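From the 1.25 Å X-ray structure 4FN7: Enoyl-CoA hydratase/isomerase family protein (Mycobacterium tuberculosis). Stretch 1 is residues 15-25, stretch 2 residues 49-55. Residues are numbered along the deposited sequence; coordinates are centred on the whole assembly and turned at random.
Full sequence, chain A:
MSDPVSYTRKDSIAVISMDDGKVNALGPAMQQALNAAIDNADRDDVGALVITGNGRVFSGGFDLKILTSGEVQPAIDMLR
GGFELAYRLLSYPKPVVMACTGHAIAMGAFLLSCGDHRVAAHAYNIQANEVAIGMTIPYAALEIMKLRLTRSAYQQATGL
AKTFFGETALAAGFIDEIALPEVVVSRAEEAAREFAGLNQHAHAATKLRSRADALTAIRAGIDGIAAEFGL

Stretch 1, residues 15-25: VISMDDGKVNA
Stretch 2 (49-55) LVITGNG

The most unusual feature of this contact lies past the end of its sheet, where the side chain of Asn-54 fastens one loop to the other. Asn-54 ND2 donates a hydrogen bond to Asp-19 OD1 at 3.0 Å, with an N-H...acceptor angle of 169°. The same Asp-19 OD1 accepts from Gly-21 N at 2.8 Å, so one carboxylate oxygen ties its own turn to the opposing loop. A water adds a second link. Water 1 donates to Lys-22 O at 2.6 Å and accepts a weak bond from Asn-54 ND2 at 2.8 Å. Asn-54 has chi1 67° (p) and chi2 15°; Asp-19 has chi1 -178° (t).

Before the loops, strands 15-18 and 49-52 run parallel; their axes approach to 4.7 Å and lie 13° from exact alignment. The register pairs Val-15 with Val-50, Ile-16 with Ile-51 and Ser-17 with Thr-52. Val-15 CA to Val-50 CA and Ile-16 CA to Ile-51 CA are 4.7 Å, and Ser-17 CA to Thr-52 CA is 4.6 Å. The match continues with Met-18 CA to Gly-53 CA at 4.7 Å. It then widens, with Asp-19 CA to Asn-54 CA at 5.1 Å. Strand phi values lie between -89° and -123°, and psi between 117° and 164°, the highest psi being at Thr-52.

Ile-16 supplies both its backbone groups to the other strand. Ile-16 N donates to Val-50 O at 2.7 Å, and Thr-52 N donates to Ile-16 O at 2.8 Å. Met-18 N then donates to Thr-52 O at 2.9 Å. Two CA-H...O contacts accompany this ladder: Val-15 CA to Val-50 O at 3.4 Å and Ile-51 CA to Ile-16 O at 3.2 Å. The ladder stops there. Met-18 O is 3.2 Å from Asn-54 N, but the angle is too poor for a hydrogen bond. Met-18 O instead accepts from Asn-24 ND2 at 3.0 Å.

The valine pair and the Ser-17/Thr-52 pair share one face of the sheet. Val-15 CG2 approaches Val-50 CB at 4.4 Å; both valines are t. Ser-17 OG (chi1 m) and Thr-52 OG1 (chi1 89°, p) are hydrogen-bonded at 2.8 Å. Thr-52 OG1 donates to Gly-53 O at 2.8 Å.

Ile-16 and Ile-51 occupy the other face, both with chi1 m and chi2 t. Ile-16 CB lies 4.1 Å from Ile-51 CG1. Met-18, with chi angles m, t, m, brings Met-18 CE to 4.4 Å from Ile-51 CG2.

The loop after Met-18 is braced from within. Asn-24 OD1 accepts from Asp-20 N at 2.9 Å. Asp-20 OD1 accepts from Lys-22 N at 2.8 Å and from Asn-24 N at 2.9 Å. Asp-20 has chi1 72° (p), and Asn-24 has chi1 -71° (m). Phi/psi are -156/95 at Asp-19, -92/11 at Asp-20, 79/0 at Gly-21, where positive phi favours glycine, and 54/40 at Asn-24. Gly-53 adopts -97/-153 and Asn-54 -108/-162. Asn-24 CB points toward the second stretch, and Asn-24 ND2 lies 3.7 Å from Gly-53 CA.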

# COMPACT_ATOMS: atom_id res chain seq x y z
N VAL A 15 30.85 3.79 3.37
CA VAL A 15 30.38 3.91 1.99
C VAL A 15 30.88 2.71 1.20
O VAL A 15 32.08 2.47 1.11
CB VAL A 15 30.86 5.21 1.33
CG1 VAL A 15 30.29 5.33 -0.08
CG2 VAL A 15 30.45 6.40 2.19
N ILE A 16 29.94 1.96 0.65
CA ILE A 16 30.21 0.77 -0.12
C ILE A 16 29.79 1.06 -1.56
O ILE A 16 28.62 1.35 -1.82
CB ILE A 16 29.41 -0.42 0.45
CG1 ILE A 16 29.86 -0.73 1.89
CG2 ILE A 16 29.51 -1.65 -0.45
CD1 ILE A 16 29.06 -1.84 2.56
N SER A 17 30.74 1.04 -2.48
CA SER A 17 30.47 1.44 -3.85
C SER A 17 30.72 0.31 -4.83
O SER A 17 31.81 -0.28 -4.85
CB SER A 17 31.33 2.64 -4.24
OG SER A 17 30.87 3.81 -3.59
N MET A 18 29.70 0.02 -5.64
CA MET A 18 29.81 -0.98 -6.69
C MET A 18 30.31 -0.34 -7.97
O MET A 18 29.73 0.63 -8.46
CB MET A 18 28.45 -1.61 -6.96
CG MET A 18 27.88 -2.43 -5.81
SD MET A 18 26.27 -3.15 -6.23
CE MET A 18 25.25 -1.68 -6.27
N ASP A 19 31.40 -0.88 -8.52
CA ASP A 19 31.82 -0.50 -9.86
C ASP A 19 32.66 -1.60 -10.46
O ASP A 19 33.87 -1.67 -10.23
CB ASP A 19 32.62 0.81 -9.85
CG ASP A 19 33.03 1.23 -11.23
OD1 ASP A 19 32.58 0.60 -12.21
OD2 ASP A 19 33.81 2.20 -11.36
N ASP A 20 32.03 -2.49 -11.23
CA ASP A 20 32.78 -3.54 -11.89
C ASP A 20 33.22 -3.12 -13.29
O ASP A 20 33.69 -3.95 -14.07
CB ASP A 20 31.99 -4.86 -11.93
CG ASP A 20 30.83 -4.83 -12.90
OD1 ASP A 20 30.46 -3.73 -13.37
OD2 ASP A 20 30.27 -5.91 -13.16
N GLY A 21 33.06 -1.84 -13.59
CA GLY A 21 33.44 -1.30 -14.89
C GLY A 21 32.43 -1.59 -15.98
O GLY A 21 32.63 -1.20 -17.13
N LYS A 22 31.35 -2.27 -15.61
CA LYS A 22 30.31 -2.66 -16.57
C LYS A 22 28.93 -2.21 -16.07
O LYS A 22 28.65 -1.01 -16.05
CB LYS A 22 30.34 -4.17 -16.83
CG LYS A 22 31.64 -4.66 -17.45
CD LYS A 22 31.64 -6.18 -17.61
N VAL A 23 28.08 -3.15 -15.66
CA VAL A 23 26.75 -2.77 -15.18
C VAL A 23 26.48 -3.30 -13.77
O VAL A 23 25.33 -3.45 -13.35
CB VAL A 23 25.62 -3.21 -16.16
CG1 VAL A 23 25.75 -2.48 -17.50
CG2 VAL A 23 25.62 -4.72 -16.35
N ASN A 24 27.55 -3.54 -13.03
CA ASN A 24 27.44 -3.97 -11.64
C ASN A 24 26.56 -5.20 -11.45
O ASN A 24 25.79 -5.30 -10.50
CB ASN A 24 26.96 -2.81 -10.74
CG ASN A 24 28.02 -1.73 -10.57
OD1 ASN A 24 29.21 -1.97 -10.77
ND2 ASN A 24 27.58 -0.53 -10.18
N ALA A 25 26.68 -6.15 -12.37
CA ALA A 25 25.91 -7.38 -12.28
C ALA A 25 26.17 -8.07 -10.95
O ALA A 25 27.32 -8.16 -10.50
CB ALA A 25 26.24 -8.32 -13.44
N LEU A 49 25.16 2.65 6.83
CA LEU A 49 25.77 2.25 5.56
C LEU A 49 25.20 3.09 4.44
O LEU A 49 24.01 3.39 4.43
CB LEU A 49 25.42 0.80 5.19
CG LEU A 49 25.65 -0.41 6.08
CD1 LEU A 49 25.42 -1.66 5.24
CD2 LEU A 49 27.06 -0.38 6.62
N VAL A 50 26.06 3.43 3.49
CA VAL A 50 25.64 3.94 2.20
C VAL A 50 26.14 2.96 1.15
O VAL A 50 27.32 2.60 1.14
CB VAL A 50 26.24 5.32 1.92
CG1 VAL A 50 25.93 5.75 0.49
CG2 VAL A 50 25.73 6.33 2.93
N ILE A 51 25.25 2.52 0.28
CA ILE A 51 25.61 1.66 -0.84
C ILE A 51 25.33 2.40 -2.14
O ILE A 51 24.21 2.89 -2.35
CB ILE A 51 24.86 0.31 -0.79
CG1 ILE A 51 25.30 -0.48 0.44
CG2 ILE A 51 25.12 -0.49 -2.06
CD1 ILE A 51 24.42 -1.67 0.75
N THR A 52 26.33 2.48 -3.01
CA THR A 52 26.19 3.20 -4.27
C THR A 52 26.49 2.30 -5.45
O THR A 52 27.07 1.23 -5.29
CB THR A 52 27.18 4.40 -4.37
OG1 THR A 52 28.43 3.97 -4.93
CG2 THR A 52 27.42 5.04 -2.99
N GLY A 53 26.08 2.74 -6.64
CA GLY A 53 26.53 2.14 -7.88
C GLY A 53 27.68 2.94 -8.47
O GLY A 53 28.45 3.58 -7.74
N ASN A 54 27.83 2.88 -9.79
CA ASN A 54 28.85 3.66 -10.47
C ASN A 54 28.24 4.81 -11.27
O ASN A 54 27.11 5.21 -11.02
CB ASN A 54 29.79 2.77 -11.32
CG ASN A 54 29.09 2.11 -12.51
OD1 ASN A 54 27.99 2.49 -12.91
ND2 ASN A 54 29.77 1.12 -13.11
N GLY A 55 28.99 5.36 -12.22
CA GLY A 55 28.50 6.50 -12.98
C GLY A 55 27.44 6.16 -14.02
O GLY A 55 26.81 7.05 -14.60
O HOH W 1 29.98 1.17 -15.93